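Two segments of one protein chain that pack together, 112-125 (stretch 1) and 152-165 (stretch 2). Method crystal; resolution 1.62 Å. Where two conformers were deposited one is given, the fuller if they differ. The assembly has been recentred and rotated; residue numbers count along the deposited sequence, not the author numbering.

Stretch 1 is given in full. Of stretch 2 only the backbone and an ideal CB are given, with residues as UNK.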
ATOM      1  N   ASP A 112       3.525   7.362   3.497  1.00 12.27           N
ATOM      2  CA  ASP A 112       4.601   7.598   2.524  1.00 12.23           C
ATOM      3  C   ASP A 112       5.083   6.222   1.949  1.00 12.13           C
ATOM      4  O   ASP A 112       5.782   5.440   2.615  1.00 12.46           O
ATOM      5  CB  ASP A 112       5.714   8.360   3.238  1.00 14.04           C
ATOM      6  CG  ASP A 112       6.939   8.630   2.381  1.00 16.96           C
ATOM      7  OD1 ASP A 112       7.187   7.938   1.403  1.00 16.83           O
ATOM      8  OD2 ASP A 112       7.735   9.503   2.805  1.00 21.38           O
ATOM      9  N   ASN A 113       4.597   5.887   0.772  1.00 12.91           N
ATOM     10  CA  ASN A 113       4.907   4.609   0.137  1.00 12.39           C
ATOM     11  C   ASN A 113       6.389   4.286   0.047  1.00 12.74           C
ATOM     12  O   ASN A 113       6.791   3.169   0.334  1.00 12.38           O
ATOM     13  CB  ASN A 113       4.284   4.535  -1.243  1.00 13.30           C
ATOM     14  CG  ASN A 113       2.812   4.252  -1.178  1.00 13.35           C
ATOM     15  OD1 ASN A 113       2.342   3.402  -0.379  1.00 14.32           O
ATOM     16  ND2 ASN A 113       2.070   4.920  -2.020  1.00 15.84           N
ATOM     17  N   ARG A 114       7.182   5.267  -0.371  1.00 12.82           N
ATOM     18  CA  ARG A 114       8.594   5.036  -0.558  1.00 12.88           C
ATOM     19  C   ARG A 114       9.301   4.703   0.774  1.00 12.25           C
ATOM     20  O   ARG A 114      10.081   3.742   0.861  1.00 12.63           O
ATOM     21  CB  ARG A 114       9.291   6.212  -1.243  1.00 12.86           C
ATOM     22  CG  ARG A 114       8.922   6.287  -2.714  1.00 13.89           C
ATOM     23  CD  ARG A 114       9.310   7.635  -3.306  1.00 15.89           C
ATOM     24  NE  ARG A 114       9.100   7.625  -4.763  1.00 17.04           N
ATOM     25  CZ  ARG A 114       7.899   7.741  -5.361  1.00 17.75           C
ATOM     26  NH1 ARG A 114       6.771   7.961  -4.674  1.00 17.67           N
ATOM     27  NH2 ARG A 114       7.848   7.669  -6.678  1.00 21.17           N
ATOM     28  N   ALA A 115       8.912   5.431   1.829  1.00 12.02           N
ATOM     29  CA  ALA A 115       9.442   5.183   3.160  1.00 11.85           C
ATOM     30  C   ALA A 115       9.024   3.870   3.733  1.00 11.79           C
ATOM     31  O   ALA A 115       9.831   3.209   4.354  1.00 11.53           O
ATOM     32  CB  ALA A 115       8.975   6.287   4.079  1.00 13.31           C
ATOM     33  N   ALA A 116       7.793   3.454   3.496  1.00 11.40           N
ATOM     34  CA  ALA A 116       7.316   2.185   4.004  1.00 12.07           C
ATOM     35  C   ALA A 116       8.073   1.047   3.313  1.00 11.79           C
ATOM     36  O   ALA A 116       8.479   0.051   3.927  1.00 11.53           O
ATOM     37  CB  ALA A 116       5.859   2.075   3.769  1.00 12.94           C
ATOM     38  N   ALA A 117       8.250   1.189   2.003  1.00 11.03           N
ATOM     39  CA  ALA A 117       8.958   0.191   1.225  1.00 10.94           C
ATOM     40  C   ALA A 117      10.435   0.091   1.585  1.00 11.83           C
ATOM     41  O   ALA A 117      11.032  -0.979   1.469  1.00 11.84           O
ATOM     42  CB  ALA A 117       8.763   0.490  -0.266  1.00 11.79           C
ATOM     43  N   ALA A 118      11.017   1.208   1.981  1.00 11.93           N
ATOM     44  CA  ALA A 118      12.371   1.237   2.468  1.00 12.05           C
ATOM     45  C   ALA A 118      12.511   0.442   3.739  1.00 11.84           C
ATOM     46  O   ALA A 118      13.583  -0.118   3.957  1.00 13.63           O
ATOM     47  CB  ALA A 118      12.863   2.657   2.631  1.00 12.71           C
ATOM     48  N   ILE A 119      11.481   0.376   4.594  1.00 11.77           N
ATOM     49  CA  ILE A 119      11.556  -0.442   5.813  1.00 12.04           C
ATOM     50  C   ILE A 119      11.742  -1.898   5.355  1.00 11.63           C
ATOM     51  O   ILE A 119      12.556  -2.652   5.904  1.00 12.04           O
ATOM     52  CB  ILE A 119      10.283  -0.321   6.701  1.00 12.84           C
ATOM     53  CG1 ILE A 119      10.086   1.114   7.217  1.00 15.17           C
ATOM     54  CG2 ILE A 119      10.313  -1.406   7.771  1.00 13.09           C
ATOM     55  CD1 ILE A 119       8.724   1.357   7.816  1.00 17.79           C
ATOM     56  N   VAL A 120      10.985  -2.294   4.328  1.00 10.74           N
ATOM     57  CA  VAL A 120      11.044  -3.668   3.883  1.00 10.86           C
ATOM     58  C   VAL A 120      12.461  -3.918   3.320  1.00 10.53           C
ATOM     59  O   VAL A 120      13.029  -4.963   3.558  1.00 10.22           O
ATOM     60  CB  VAL A 120       9.929  -3.998   2.842  1.00 10.70           C
ATOM     61  CG1 VAL A 120      10.020  -5.455   2.396  1.00 11.14           C
ATOM     62  CG2 VAL A 120       8.545  -3.771   3.467  1.00 11.40           C
ATOM     63  N   ALA A 121      13.034  -2.960   2.580  1.00 10.91           N
ATOM     64  CA  ALA A 121      14.406  -3.129   2.066  1.00 10.98           C
ATOM     65  C   ALA A 121      15.382  -3.294   3.213  1.00 10.95           C
ATOM     66  O   ALA A 121      16.253  -4.175   3.143  1.00  9.98           O
ATOM     67  CB  ALA A 121      14.807  -1.928   1.216  1.00 11.38           C
ATOM     68  N   ASP A 122      15.203  -2.513   4.250  1.00 10.99           N
ATOM     69  CA  ASP A 122      16.150  -2.637   5.429  1.00 11.58           C
ATOM     70  C   ASP A 122      16.104  -4.067   6.002  1.00 11.58           C
ATOM     71  O   ASP A 122      17.156  -4.705   6.246  1.00 11.08           O
ATOM     72  CB  ASP A 122      15.781  -1.671   6.567  1.00 13.74           C
ATOM     73  CG  ASP A 122      15.925  -0.211   6.209  1.00 17.45           C
ATOM     74  OD1 ASP A 122      16.728   0.168   5.348  1.00 19.97           O
ATOM     75  OD2 ASP A 122      15.167   0.602   6.813  1.00 19.62           O
ATOM     76  N   LYS A 123      14.904  -4.583   6.196  1.00 11.28           N
ATOM     77  CA  LYS A 123      14.717  -5.922   6.741  1.00 11.21           C
ATOM     78  C   LYS A 123      15.222  -6.987   5.775  1.00 11.42           C
ATOM     79  O   LYS A 123      15.796  -8.004   6.215  1.00 12.12           O
ATOM     80  CB  LYS A 123      13.232  -6.154   7.052  1.00 13.04           C
ATOM     81  CG  LYS A 123      12.657  -5.255   8.103  1.00 13.87           C
ATOM     82  CD  LYS A 123      13.261  -5.525   9.457  1.00 18.22           C
ATOM     83  CE  LYS A 123      12.588  -4.545  10.426  1.00 21.77           C
ATOM     84  NZ  LYS A 123      13.108  -4.748  11.796  1.00 25.80           N
HETATM   85  N   MSE A 124      14.955  -6.826   4.469  1.00 10.96           N
HETATM   86  CA  MSE A 124      15.434  -7.803   3.504  1.00 11.15           C
HETATM   87  C   MSE A 124      16.942  -7.854   3.420  1.00 10.67           C
HETATM   88  O   MSE A 124      17.524  -8.937   3.285  1.00 10.55           O
HETATM   89  CB  MSE A 124      14.845  -7.498   2.106  1.00 11.96           C
HETATM   90  CG  MSE A 124      15.271  -8.496   1.019  1.00 14.21           C
HETATM   91 SE   MSE A 124      14.154 -10.111   1.040  0.65 17.52          SE
HETATM   92  CE  MSE A 124      12.359  -9.378   0.479  1.00 15.67           C
ATOM     93  N   PHE A 125      17.558  -6.687   3.450  1.00 11.21           N
ATOM     94  CA  PHE A 125      19.060  -6.572   3.401  1.00 12.33           C
ATOM     95  C   PHE A 125      19.642  -7.233   4.610  1.00 13.40           C
ATOM     96  O   PHE A 125      20.532  -8.065   4.488  1.00 13.80           O
ATOM     97  CB  PHE A 125      19.521  -5.137   3.316  1.00 12.97           C
ATOM     98  CG  PHE A 125      20.992  -5.039   3.167  1.00 13.50           C
ATOM     99  CD1 PHE A 125      21.600  -5.529   1.986  1.00 14.42           C
ATOM    100  CD2 PHE A 125      21.772  -4.613   4.205  1.00 16.32           C
ATOM    101  CE1 PHE A 125      22.950  -5.536   1.831  1.00 16.10           C
ATOM    102  CE2 PHE A 125      23.138  -4.557   4.019  1.00 15.30           C
ATOM    103  CZ  PHE A 125      23.699  -5.030   2.853  1.00 14.62           C
ATOM    104  N   UNK A 152       1.027   5.659  -9.547  1.00 17.13           N
ATOM    105  CA  UNK A 152       1.792   6.344  -8.510  0.60 17.35           C
ATOM    106  C   UNK A 152       2.103   5.442  -7.310  1.00 16.52           C
ATOM    107  O   UNK A 152       3.220   5.420  -6.813  1.00 15.70           O
ATOM    108  CB  UNK A 152       1.026   7.581  -8.038  0.60 17.35           C
ATOM    109  N   UNK A 153       1.099   4.713  -6.849  1.00 14.61           N
ATOM    110  CA  UNK A 153       1.244   3.780  -5.720  1.00 14.97           C
ATOM    111  C   UNK A 153       2.203   2.622  -6.023  1.00 12.93           C
ATOM    112  O   UNK A 153       3.139   2.350  -5.272  1.00 13.03           O
ATOM    113  CB  UNK A 153      -0.126   3.217  -5.336  1.00 14.97           C
ATOM    114  N   UNK A 154       2.049   2.002  -7.155  1.00 11.88           N
ATOM    115  CA  UNK A 154       2.919   0.861  -7.510  1.00 11.73           C
ATOM    116  C   UNK A 154       4.336   1.350  -7.716  1.00 10.98           C
ATOM    117  O   UNK A 154       5.295   0.703  -7.293  1.00 11.87           O
ATOM    118  CB  UNK A 154       2.418   0.150  -8.768  1.00 11.73           C
ATOM    119  N   UNK A 155       4.490   2.480  -8.420  1.00 10.99           N
ATOM    120  CA  UNK A 155       5.846   3.017  -8.687  1.00 11.88           C
ATOM    121  C   UNK A 155       6.551   3.343  -7.355  1.00 12.39           C
ATOM    122  O   UNK A 155       7.687   2.987  -7.141  1.00 13.37           O
ATOM    123  CB  UNK A 155       5.770   4.267  -9.567  1.00 11.88           C
ATOM    124  N   UNK A 156       5.861   4.041  -6.470  1.00 12.54           N
ATOM    125  CA  UNK A 156       6.456   4.384  -5.230  1.00 12.17           C
ATOM    126  C   UNK A 156       6.727   3.229  -4.298  1.00 11.52           C
ATOM    127  O   UNK A 156       7.793   3.194  -3.658  1.00 12.13           O
ATOM    128  CB  UNK A 156       5.562   5.405  -4.524  1.00 12.17           C
ATOM    129  N   UNK A 157       5.824   2.251  -4.236  1.00 10.71           N
ATOM    130  CA  UNK A 157       6.103   1.077  -3.384  1.00 11.21           C
ATOM    131  C   UNK A 157       7.254   0.241  -3.917  1.00 11.76           C
ATOM    132  O   UNK A 157       7.937  -0.417  -3.146  1.00 13.81           O
ATOM    133  CB  UNK A 157       4.855   0.201  -3.263  1.00 11.21           C
ATOM    134  N   UNK A 158       7.513   0.282  -5.215  1.00 11.75           N
ATOM    135  CA  UNK A 158       8.661  -0.442  -5.804  1.00 11.65           C
ATOM    136  C   UNK A 158       9.940   0.366  -5.675  1.00 12.27           C
ATOM    137  O   UNK A 158      10.975  -0.185  -5.249  1.00 13.12           O
ATOM    138  CB  UNK A 158       8.401  -0.762  -7.277  1.00 11.65           C
ATOM    139  N   UNK A 159       9.914   1.616  -6.109  1.00 13.13           N
ATOM    140  CA  UNK A 159      11.086   2.533  -6.131  0.70 14.95           C
ATOM    141  C   UNK A 159      11.641   2.669  -4.725  1.00 13.34           C
ATOM    142  O   UNK A 159      12.852   2.708  -4.540  1.00 13.57           O
ATOM    143  CB  UNK A 159      10.709   3.909  -6.684  0.70 14.95           C
ATOM    144  N   UNK A 160      10.754   2.803  -3.735  1.00 13.39           N
ATOM    145  CA  UNK A 160      11.211   2.976  -2.329  1.00 11.95           C
ATOM    146  C   UNK A 160      12.118   1.834  -1.868  1.00 13.34           C
ATOM    147  O   UNK A 160      13.133   2.047  -1.164  1.00 11.91           O
ATOM    148  CB  UNK A 160      10.006   3.071  -1.391  1.00 11.95           C
ATOM    149  N   UNK A 161      11.712   0.609  -2.183  1.00 11.68           N
ATOM    150  CA  UNK A 161      12.454  -0.595  -1.900  1.00 11.12           C
ATOM    151  C   UNK A 161      13.765  -0.604  -2.718  1.00 11.32           C
ATOM    152  O   UNK A 161      14.843  -0.835  -2.221  1.00 11.53           O
ATOM    153  CB  UNK A 161      11.602  -1.828  -2.209  1.00 11.12           C
ATOM    154  N   UNK A 162      13.650  -0.423  -4.041  1.00 11.54           N
ATOM    155  CA  UNK A 162      14.816  -0.504  -4.899  1.00 12.04           C
ATOM    156  C   UNK A 162      15.903   0.486  -4.448  1.00 12.51           C
ATOM    157  O   UNK A 162      17.081   0.132  -4.370  1.00 13.68           O
ATOM    158  CB  UNK A 162      14.418  -0.236  -6.352  1.00 12.04           C
ATOM    159  N   UNK A 163      15.498   1.749  -4.217  1.00 13.67           N
ATOM    160  CA  UNK A 163      16.432   2.835  -3.846  0.60 14.99           C
ATOM    161  C   UNK A 163      17.134   2.455  -2.554  1.00 13.48           C
ATOM    162  O   UNK A 163      18.363   2.487  -2.469  1.00 12.67           O
ATOM    163  CB  UNK A 163      15.704   4.171  -3.687  0.60 14.99           C
ATOM    164  N   UNK A 164      16.371   2.056  -1.545  1.00 12.39           N
ATOM    165  CA  UNK A 164      16.999   1.775  -0.254  0.60 12.37           C
ATOM    166  C   UNK A 164      17.865   0.509  -0.325  1.00 11.96           C
ATOM    167  O   UNK A 164      18.978   0.468   0.225  1.00 12.17           O
ATOM    168  CB  UNK A 164      15.931   1.624   0.831  0.60 12.37           C
ATOM    169  N   UNK A 165      17.368  -0.541  -0.914  1.00 11.26           N
ATOM    170  CA  UNK A 165      18.165  -1.796  -1.061  1.00 11.94           C
ATOM    171  C   UNK A 165      19.484  -1.593  -1.818  1.00 12.43           C
ATOM    172  O   UNK A 165      20.554  -2.096  -1.404  1.00 11.66           O
ATOM    173  CB  UNK A 165      17.336  -2.854  -1.792  1.00 11.94           C
TER

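Stretch 1 is helical from N113, and stretch 2 throughout. The helix axes approach to 6.9 Å at a crossing angle of -44°.

Position 152 points sideways, with nothing of stretch 1 near its ideal CB. Many polar residues would suit. It is D152, whose OD1 accepts from water 3, which in turn accepts from R114 NH2.

Position 153 points away; its ideal CB lies 4.3 Å from N113 ND2. A small or polar side chain would fit. It is T153.

Position 154 points away and is unconstrained by stretch 1. It is G154.

Position 155 points sideways, its ideal CB 4.9 Å from R114 NH2. Many would fit. It is I155, whose end leads away.

Position 156 faces stretch 1. An ideal CB would sit 2.8 Å from R114 NH1, a clash, so glycine suits R114 as it is placed here. It is G156; its CA lies over one face of the R114 guanidinium.

Position 157 points sideways, near N113, whose OD1 offers an acceptor. A long donor would suit. It is R157: NE donates to N113 OD1 at 3.0 Å, and water 2 links N113 OD1 to R157 NH2.

Position 158 points away, and stretch 1 sets no demand. It is A158.

Position 159 points toward stretch 1, its ideal CB 4.5 Å from R114 NE. An acid would answer the positive charge; glutamine could also accept. It is E159, forming a salt bridge from OE1 to R114 NH2 at 3.1 Å.

Position 160 is the tightest. An ideal CB would clash with R114 O at 2.4 Å and crowd A117 CB at 3.1 Å. Only glycine fits this backbone. G160 lets its CA approach R114 O to 3.5 Å in a CA-H...O contact.

Position 161 points sideways beside A117, A121 and V120. Small alanines leave room for a large apolar group, aromatic or aliphatic. It is F161, a knob among A117, V120, A121 and M124. A121 CB lies over its ring face, 4.2 Å from the centroid.

Position 162 points away and is open to many residues. It is V162.

Position 163 points sideways with nothing of stretch 1 near its ideal CB, so many residues would suit, polar ones included. It is K163, whose end leads away.

Position 164 points toward A118 and A121, with D122 OD1 4.8 Å from the ideal CB. A long basic residue would suit. It is R164: NE forms a salt bridge with D122 OD1 at 2.7 Å.

Position 165 lies 4.0 Å from A121 CB at its ideal CB, with M124 and F125 beyond. A large apolar residue would suit. It is F165, whose ring face receives the edge of F125.

Stretch 2 152-165: DTGIGRAEGFVKRF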
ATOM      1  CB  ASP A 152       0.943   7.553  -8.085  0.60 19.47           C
ATOM      2  CG  ASP A 152       1.602   8.419  -7.106  0.60 21.20           C
ATOM      3  OD1 ASP A 152       2.748   8.813  -7.366  0.60 23.02           O
ATOM      4  OD2 ASP A 152       0.911   8.761  -6.103  0.60 25.15           O
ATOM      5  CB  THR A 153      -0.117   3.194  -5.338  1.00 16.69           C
ATOM      6  OG1 THR A 153      -1.019   4.276  -5.024  1.00 20.76           O
ATOM      7  CG2 THR A 153      -0.003   2.214  -4.211  1.00 16.08           C
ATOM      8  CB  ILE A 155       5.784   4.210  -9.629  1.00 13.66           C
ATOM      9  CG1 ILE A 155       5.271   3.741 -11.033  1.00 14.12           C
ATOM     10  CG2 ILE A 155       7.107   4.921  -9.725  1.00 14.62           C
ATOM     11  CD1 ILE A 155       4.864   4.910 -11.893  1.00 14.71           C
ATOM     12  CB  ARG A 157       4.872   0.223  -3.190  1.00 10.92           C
ATOM     13  CG  ARG A 157       3.797   0.902  -2.364  1.00 11.20           C
ATOM     14  CD  ARG A 157       2.706  -0.061  -1.981  1.00 11.35           C
ATOM     15  NE  ARG A 157       1.657   0.548  -1.186  1.00 13.14           N
ATOM     16  CZ  ARG A 157       0.631  -0.134  -0.693  1.00 13.33           C
ATOM     17  NH1 ARG A 157       0.544  -1.418  -0.874  1.00 13.84           N
ATOM     18  NH2 ARG A 157      -0.264   0.453   0.097  1.00 15.81           N
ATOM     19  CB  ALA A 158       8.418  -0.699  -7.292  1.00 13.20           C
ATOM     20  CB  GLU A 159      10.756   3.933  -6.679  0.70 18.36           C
ATOM     21  CG  GLU A 159      10.835   4.107  -8.214  0.70 22.81           C
ATOM     22  CD  GLU A 159      10.679   5.564  -8.742  0.70 25.55           C
ATOM     23  OE1 GLU A 159      10.367   6.532  -7.986  0.70 28.14           O
ATOM     24  OE2 GLU A 159      10.830   5.731  -9.961  0.70 29.68           O
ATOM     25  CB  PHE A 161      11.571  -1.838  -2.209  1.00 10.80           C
ATOM     26  CG  PHE A 161      12.293  -3.146  -1.943  1.00 10.56           C
ATOM     27  CD1 PHE A 161      13.104  -3.693  -2.907  1.00 10.47           C
ATOM     28  CD2 PHE A 161      12.177  -3.803  -0.721  1.00 10.10           C
ATOM     29  CE1 PHE A 161      13.829  -4.833  -2.672  1.00 10.77           C
ATOM     30  CE2 PHE A 161      12.844  -4.990  -0.510  1.00 10.19           C
ATOM     31  CZ  PHE A 161      13.688  -5.478  -1.439  1.00 10.52           C
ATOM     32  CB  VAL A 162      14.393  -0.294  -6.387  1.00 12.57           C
ATOM     33  CG1 VAL A 162      15.592  -0.149  -7.290  1.00 14.39           C
ATOM     34  CG2 VAL A 162      13.599  -1.491  -6.808  1.00 12.88           C
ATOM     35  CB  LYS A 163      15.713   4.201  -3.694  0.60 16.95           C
ATOM     36  CG  LYS A 163      16.612   5.419  -3.418  0.60 20.62           C
ATOM     37  CD  LYS A 163      17.049   6.148  -4.700  0.60 23.77           C
ATOM     38  CE  LYS A 163      18.054   7.292  -4.452  0.60 24.53           C
ATOM     39  NZ  LYS A 163      17.463   8.506  -3.806  0.60 25.70           N
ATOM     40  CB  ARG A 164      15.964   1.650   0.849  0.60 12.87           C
ATOM     41  CG  ARG A 164      16.529   1.359   2.230  0.60 13.78           C
ATOM     42  CD  ARG A 164      17.408   2.489   2.709  0.60 15.18           C
ATOM     43  NE  ARG A 164      17.780   2.316   4.109  0.60 16.75           N
ATOM     44  CZ  ARG A 164      18.755   2.963   4.751  0.60 20.23           C
ATOM     45  NH1 ARG A 164      19.468   3.928   4.159  0.60 22.83           N
ATOM     46  NH2 ARG A 164      19.007   2.654   6.014  0.60 20.91           N
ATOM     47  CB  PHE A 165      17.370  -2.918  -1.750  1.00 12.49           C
ATOM     48  CG  PHE A 165      17.982  -4.261  -1.552  1.00 12.12           C
ATOM     49  CD1 PHE A 165      18.951  -4.736  -2.398  1.00 13.06           C
ATOM     50  CD2 PHE A 165      17.574  -5.058  -0.510  1.00 12.75           C
ATOM     51  CE1 PHE A 165      19.536  -5.961  -2.189  1.00 13.22           C
ATOM     52  CE2 PHE A 165      18.103  -6.294  -0.318  1.00 13.40           C
ATOM     53  CZ  PHE A 165      19.067  -6.760  -1.169  1.00 13.65           C
TER
HETATM   54  O   HOH W   1       3.666   6.547  -4.068  1.00 20.57           O
HETATM   55  O   HOH W   2       0.177   3.080   1.077  1.00 27.36           O
HETATM   56  O   HOH W   3       5.422   7.552  -7.546  1.00 29.98           O
HETATM   57  O   HOH W   4       3.635   9.180  -4.211  1.00 39.15           O
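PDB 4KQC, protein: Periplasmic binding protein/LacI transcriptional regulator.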